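Local coordinates for protein glycosyltransferase (duf1792) (Streptococcus sanguinis, PDB 5V4A) that probably transfers a sugar from a UDP-linked donor, as the UDP-binding GT-D-fold domain at the C-terminal end of a longer streptococcal glycosyltransferase, at residues A[15-20]-A[65-70]; A[188-193]-A[267-272]. All coordinates share one frame; numbering follows the deposited sequence.

Interaction 1: residues A[15-20]-A[65-70]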
loop_
_atom_site.group_PDB
_atom_site.type_symbol
_atom_site.label_atom_id
_atom_site.label_comp_id
_atom_site.label_asym_id
_atom_site.label_seq_id
_atom_site.Cartn_x
_atom_site.Cartn_y
_atom_site.Cartn_z
ATOM N N LEU A 15 -1.204 -4.949 8.335
ATOM C CA LEU A 15 -0.768 -3.666 7.791
ATOM C C LEU A 15 -1.928 -2.672 7.734
ATOM O O LEU A 15 -1.774 -1.509 8.130
ATOM C CB LEU A 15 -0.137 -3.866 6.401
ATOM C CG LEU A 15 1.215 -4.609 6.412
ATOM C CD1 LEU A 15 1.688 -4.801 4.984
ATOM C CD2 LEU A 15 2.239 -3.840 7.233
ATOM N N ASP A 16 -3.110 -3.121 7.302
ATOM C CA ASP A 16 -4.272 -2.229 7.272
ATOM C C ASP A 16 -4.634 -1.716 8.664
ATOM O O ASP A 16 -5.131 -0.590 8.805
ATOM C CB ASP A 16 -5.487 -2.942 6.673
ATOM C CG ASP A 16 -5.412 -3.097 5.156
ATOM O OD1 ASP A 16 -4.468 -2.583 4.516
ATOM O OD2 ASP A 16 -6.270 -3.826 4.643
ATOM N N TYR A 17 -4.436 -2.538 9.700
ATOM C CA TYR A 17 -4.726 -2.083 11.061
ATOM C C TYR A 17 -3.801 -0.946 11.466
ATOM O O TYR A 17 -4.252 0.060 12.031
ATOM C CB TYR A 17 -4.609 -3.247 12.058
ATOM C CG TYR A 17 -5.161 -2.940 13.461
ATOM C CD1 TYR A 17 -4.340 -2.459 14.460
ATOM C CD2 TYR A 17 -6.507 -3.105 13.744
ATOM C CE1 TYR A 17 -4.836 -2.190 15.738
ATOM C CE2 TYR A 17 -7.026 -2.813 15.000
ATOM C CZ TYR A 17 -6.185 -2.360 15.992
ATOM O OH TYR A 17 -6.693 -2.085 17.244
ATOM N N LEU A 18 -2.502 -1.082 11.171
ATOM C CA LEU A 18 -1.541 -0.036 11.509
ATOM C C LEU A 18 -1.817 1.242 10.732
ATOM O O LEU A 18 -1.642 2.342 11.265
ATOM C CB LEU A 18 -0.111 -0.532 11.250
ATOM C CG LEU A 18 0.389 -1.715 12.088
ATOM C CD1 LEU A 18 1.803 -2.152 11.686
ATOM C CD2 LEU A 18 0.336 -1.404 13.597
ATOM N N LEU A 19 -2.199 1.117 9.454
ATOM C CA LEU A 19 -2.541 2.294 8.657
ATOM C C LEU A 19 -3.812 2.960 9.160
ATOM O O LEU A 19 -3.892 4.192 9.206
ATOM C CB LEU A 19 -2.706 1.910 7.189
ATOM C CG LEU A 19 -1.377 1.566 6.511
ATOM C CD1 LEU A 19 -1.583 0.796 5.215
ATOM C CD2 LEU A 19 -0.605 2.841 6.252
ATOM N N GLU A 20 -4.819 2.157 9.510
ATOM C CA GLU A 20 -6.091 2.680 10.000
ATOM C C GLU A 20 -5.945 3.335 11.367
ATOM O O GLU A 20 -6.440 4.447 11.590
ATOM C CB GLU A 20 -7.114 1.553 10.080
ATOM C CG GLU A 20 -8.519 2.022 10.422
ATOM C CD GLU A 20 -9.224 2.633 9.232
ATOM O OE1 GLU A 20 -9.779 3.747 9.370
ATOM O OE2 GLU A 20 -9.227 1.990 8.161
ATOM N N ARG A 65 -3.642 1.360 20.470
ATOM C CA ARG A 65 -2.358 1.884 20.927
ATOM C C ARG A 65 -1.208 0.956 20.544
ATOM O O ARG A 65 -0.131 1.424 20.154
ATOM C CB ARG A 65 -2.402 2.082 22.457
ATOM C CG ARG A 65 -1.142 2.680 23.115
ATOM C CD ARG A 65 -1.194 2.671 24.656
ATOM N NE ARG A 65 -0.884 1.359 25.226
ATOM C CZ ARG A 65 -0.384 1.161 26.441
ATOM N NH1 ARG A 65 -0.106 2.193 27.235
ATOM N NH2 ARG A 65 -0.134 -0.078 26.853
ATOM N N LEU A 66 -1.437 -0.354 20.584
ATOM C CA LEU A 66 -0.350 -1.299 20.370
ATOM C C LEU A 66 -0.906 -2.615 19.856
ATOM O O LEU A 66 -1.803 -3.188 20.478
ATOM C CB LEU A 66 0.425 -1.519 21.678
ATOM C CG LEU A 66 1.482 -2.618 21.607
ATOM C CD1 LEU A 66 2.476 -2.205 20.559
ATOM C CD2 LEU A 66 2.165 -2.747 22.951
ATOM N N MET A 67 -0.365 -3.088 18.732
ATOM C CA MET A 67 -0.710 -4.388 18.169
ATOM C C MET A 67 0.378 -5.388 18.532
ATOM O O MET A 67 1.560 -5.123 18.308
ATOM C CB MET A 67 -0.858 -4.327 16.644
ATOM C CG MET A 67 -1.483 -5.595 16.045
ATOM S SD MET A 67 -1.783 -5.526 14.253
ATOM C CE MET A 67 -0.137 -5.144 13.649
ATOM N N VAL A 68 -0.026 -6.530 19.087
ATOM C CA VAL A 68 0.889 -7.606 19.466
ATOM C C VAL A 68 0.788 -8.697 18.409
ATOM O O VAL A 68 -0.322 -9.117 18.056
ATOM C CB VAL A 68 0.551 -8.156 20.862
ATOM C CG1 VAL A 68 1.439 -9.342 21.199
ATOM C CG2 VAL A 68 0.628 -7.034 21.917
ATOM N N CYS A 69 1.940 -9.165 17.899
ATOM C CA CYS A 69 1.969 -10.085 16.772
ATOM C C CYS A 69 2.591 -11.423 17.140
ATOM O O CYS A 69 3.489 -11.502 17.986
ATOM C CB CYS A 69 2.725 -9.479 15.584
ATOM S SG CYS A 69 1.982 -7.929 14.987
ATOM N N LEU A 70 2.084 -12.470 16.502
ATOM C CA LEU A 70 2.582 -13.832 16.611
ATOM C C LEU A 70 2.819 -14.372 15.212
ATOM O O LEU A 70 2.282 -13.835 14.234
ATOM C CB LEU A 70 1.585 -14.739 17.344
ATOM C CG LEU A 70 1.293 -14.414 18.809
ATOM C CD1 LEU A 70 0.136 -15.267 19.292
ATOM C CD2 LEU A 70 2.534 -14.639 19.659
#

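Interaction 2: residues A[188-193]-A[267-272]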
loop_
_atom_site.group_PDB
_atom_site.type_symbol
_atom_site.label_atom_id
_atom_site.label_comp_id
_atom_site.label_asym_id
_atom_site.label_seq_id
_atom_site.Cartn_x
_atom_site.Cartn_y
_atom_site.Cartn_z
ATOM N N ARG A 188 14.873 9.092 24.078
ATOM C CA ARG A 188 14.232 10.285 24.619
ATOM C C ARG A 188 14.939 11.558 24.170
ATOM O O ARG A 188 14.280 12.579 23.928
ATOM C CB ARG A 188 14.178 10.209 26.146
ATOM C CG ARG A 188 13.371 9.030 26.677
ATOM C CD ARG A 188 13.289 9.050 28.237
ATOM N NE ARG A 188 12.785 7.776 28.741
ATOM C CZ ARG A 188 13.541 6.855 29.326
ATOM N NH1 ARG A 188 14.836 7.080 29.513
ATOM N NH2 ARG A 188 13.008 5.710 29.712
ATOM N N GLU A 189 16.267 11.512 24.034
ATOM C CA GLU A 189 17.041 12.697 23.684
ATOM C C GLU A 189 16.913 13.082 22.213
ATOM O O GLU A 189 17.045 14.267 21.879
ATOM C CB GLU A 189 18.520 12.481 24.022
ATOM C CG GLU A 189 19.329 13.777 24.102
ATOM C CD GLU A 189 20.585 13.755 23.245
ATOM O OE1 GLU A 189 21.039 14.845 22.828
ATOM O OE2 GLU A 189 21.120 12.652 22.996
ATOM N N HIS A 190 16.635 12.128 21.323
ATOM C CA HIS A 190 16.659 12.417 19.891
ATOM C C HIS A 190 15.332 12.211 19.182
ATOM O O HIS A 190 15.231 12.540 17.993
ATOM C CB HIS A 190 17.714 11.543 19.196
ATOM C CG HIS A 190 19.106 11.810 19.661
ATOM N ND1 HIS A 190 19.794 12.953 19.320
ATOM C CD2 HIS A 190 19.930 11.095 20.458
ATOM C CE1 HIS A 190 20.992 12.921 19.874
ATOM N NE2 HIS A 190 21.096 11.810 20.581
ATOM N N ALA A 191 14.302 11.717 19.868
ATOM C CA ALA A 191 13.106 11.300 19.148
ATOM C C ALA A 191 12.301 12.497 18.667
ATOM O O ALA A 191 11.746 12.464 17.565
ATOM C CB ALA A 191 12.244 10.390 20.025
ATOM N N ASP A 192 12.239 13.565 19.461
ATOM C CA ASP A 192 11.406 14.733 19.123
ATOM C C ASP A 192 10.033 14.171 18.744
ATOM O O ASP A 192 9.505 13.303 19.449
ATOM C CB ASP A 192 12.078 15.585 18.046
ATOM C CG ASP A 192 13.216 16.446 18.579
ATOM O OD1 ASP A 192 14.241 16.583 17.869
ATOM O OD2 ASP A 192 13.081 17.013 19.675
ATOM N N ASN A 193 9.470 14.548 17.603
ATOM C CA ASN A 193 8.208 13.981 17.156
ATOM C C ASN A 193 8.396 12.931 16.058
ATOM O O ASN A 193 7.443 12.627 15.337
ATOM C CB ASN A 193 7.285 15.105 16.692
ATOM C CG ASN A 193 6.887 16.037 17.834
ATOM O OD1 ASN A 193 6.251 15.609 18.799
ATOM N ND2 ASN A 193 7.266 17.311 17.732
ATOM N N ILE A 267 23.730 9.064 11.762
ATOM C CA ILE A 267 23.961 8.545 13.100
ATOM C C ILE A 267 23.999 9.720 14.070
ATOM O O ILE A 267 24.720 10.698 13.854
ATOM C CB ILE A 267 25.261 7.724 13.130
ATOM C CG1 ILE A 267 25.118 6.471 12.259
ATOM C CG2 ILE A 267 25.605 7.331 14.547
ATOM C CD1 ILE A 267 26.446 5.704 12.039
ATOM N N VAL A 268 23.165 9.666 15.103
ATOM C CA VAL A 268 23.187 10.687 16.145
ATOM C C VAL A 268 23.653 10.149 17.489
ATOM O O VAL A 268 24.069 10.949 18.343
ATOM C CB VAL A 268 21.814 11.377 16.292
ATOM C CG1 VAL A 268 21.441 12.124 15.006
ATOM C CG2 VAL A 268 20.745 10.359 16.624
ATOM N N ALA A 269 23.605 8.838 17.707
ATOM C CA ALA A 269 24.187 8.214 18.882
ATOM C C ALA A 269 24.664 6.819 18.506
ATOM O O ALA A 269 24.092 6.168 17.628
ATOM C CB ALA A 269 23.196 8.144 20.057
ATOM N N ASN A 270 25.723 6.367 19.176
ATOM C CA ASN A 270 26.340 5.080 18.866
ATOM C C ASN A 270 26.668 4.359 20.167
ATOM O O ASN A 270 27.599 4.752 20.870
ATOM C CB ASN A 270 27.597 5.267 18.016
ATOM C CG ASN A 270 28.097 3.971 17.448
ATOM O OD1 ASN A 270 27.914 2.911 18.049
ATOM N ND2 ASN A 270 28.752 4.040 16.295
ATOM N N LEU A 271 25.929 3.289 20.459
ATOM C CA LEU A 271 26.099 2.501 21.669
ATOM C C LEU A 271 26.639 1.096 21.403
ATOM O O LEU A 271 26.645 0.256 22.314
ATOM C CB LEU A 271 24.770 2.430 22.423
ATOM C CG LEU A 271 24.406 3.748 23.109
ATOM C CD1 LEU A 271 23.647 4.684 22.198
ATOM C CD2 LEU A 271 23.623 3.491 24.373
ATOM N N ALA A 272 27.126 0.832 20.196
ATOM C CA ALA A 272 27.595 -0.500 19.836
ATOM C C ALA A 272 28.895 -0.831 20.538
ATOM O O ALA A 272 29.801 -0.001 20.574
ATOM C CB ALA A 272 27.780 -0.612 18.324
#

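Interaction 1: residues A[15-20]-A[65-70]
Met67, on strand 66-70, reaches into the angle between Tyr17 and Leu18 of helix 11-21 and uses its sulfur and its methyl for different partners. The sulfur makes a Met-aromatic contact with Tyr17: SD of Met67 lies 4.9 Å from the centroid of the Tyr17 ring, 48° off the ring normal, an oblique approach. On the ring its neighbour is CD1 of Tyr17, 4.0 Å from Met67 SD. The two side chains run past each other in opposite directions.

The second contact is purely aliphatic. Met67 CE packs against the branch of Leu18, 3.8 Å from both CG and CD2 of that residue, and the two side chains cross at about a right angle. The methionine chain is extended through chi2 and bends at chi3 (56°), which turns CE aside onto the leucine.

Trp108 widens the cluster, meeting Tyr17 edge-to-face and also touching Met67, while Leu137 of helix 127-138 packs on Leu18. The backbone of Met67 pairs with Ser24 and Val26 of the adjacent strand. Helix and strand therefore meet through dispersion and sulfur-aromatic forces, so their fit depends on the shape of largely buried side chains rather than on polar pairing.

Interaction 2: residues A[188-193]-A[267-272]
On helix 180-190, His190 extends its imidazole over Val268 of strand 267-270. The contact begins at CB of His190, 4.1 Å from Val268 CG2. CG of His190 comes nearer, 3.7 Å from Val268 CG2, and with chi1 at -63° this carbon lies anti to the carbonyl carbon, the rotation that brings the ring across the valine. ND1 and CD2 then flank the methyl, which sits over the middle of one face: Val268 CG2 is 3.8 Å from the centroid of the His190 ring and 13° off its normal, a CH-pi contact. Farther out, CE1 of His190 meets Val268 CB at 4.0 Å. At the tip, NE2 of His190 lies 3.8 Å from Val268 O, without a hydrogen bond, and 4.3 Å from CB of Ala269, which approaches obliquely.

Ile169 of strand 165-171 touches His190, Val268 and Ala269, and the same strand pairs with 267-270 through its backbone. Beyond the contact, Asn270 OD1 accepts from the N of Ala272 in an Asx turn. At the surface, with the side chain of Ala269 about 10 Å from that of the UDP-binding Pro172, this helix is thus laid against an outermost strand of a parallel sheet, consistent with the layered alpha/beta architecture of the GT-D glycosyltransferase fold.

In the fold
From the N terminus, helix 11-21 leads into strand 24-27, and interaction 1 closes the first loop when strand 66-70 comes in beside that strand, tying the early helix to the middle of the three-stranded parallel sheet. The chain then adds strands 142-148 and 165-171 of the five-stranded sheet before helix 180-190. Interaction 2 closes a second loop near the C terminus, joining that helix to edge strand 267-270 after 73 intervening residues. The loops follow one another in series, neither nested nor crossed. Interactions 1 and 2 do not touch: their nearest atoms are about 14 Å apart and their centres about 25 Å. Each joins a helix to a different sheet of the fold.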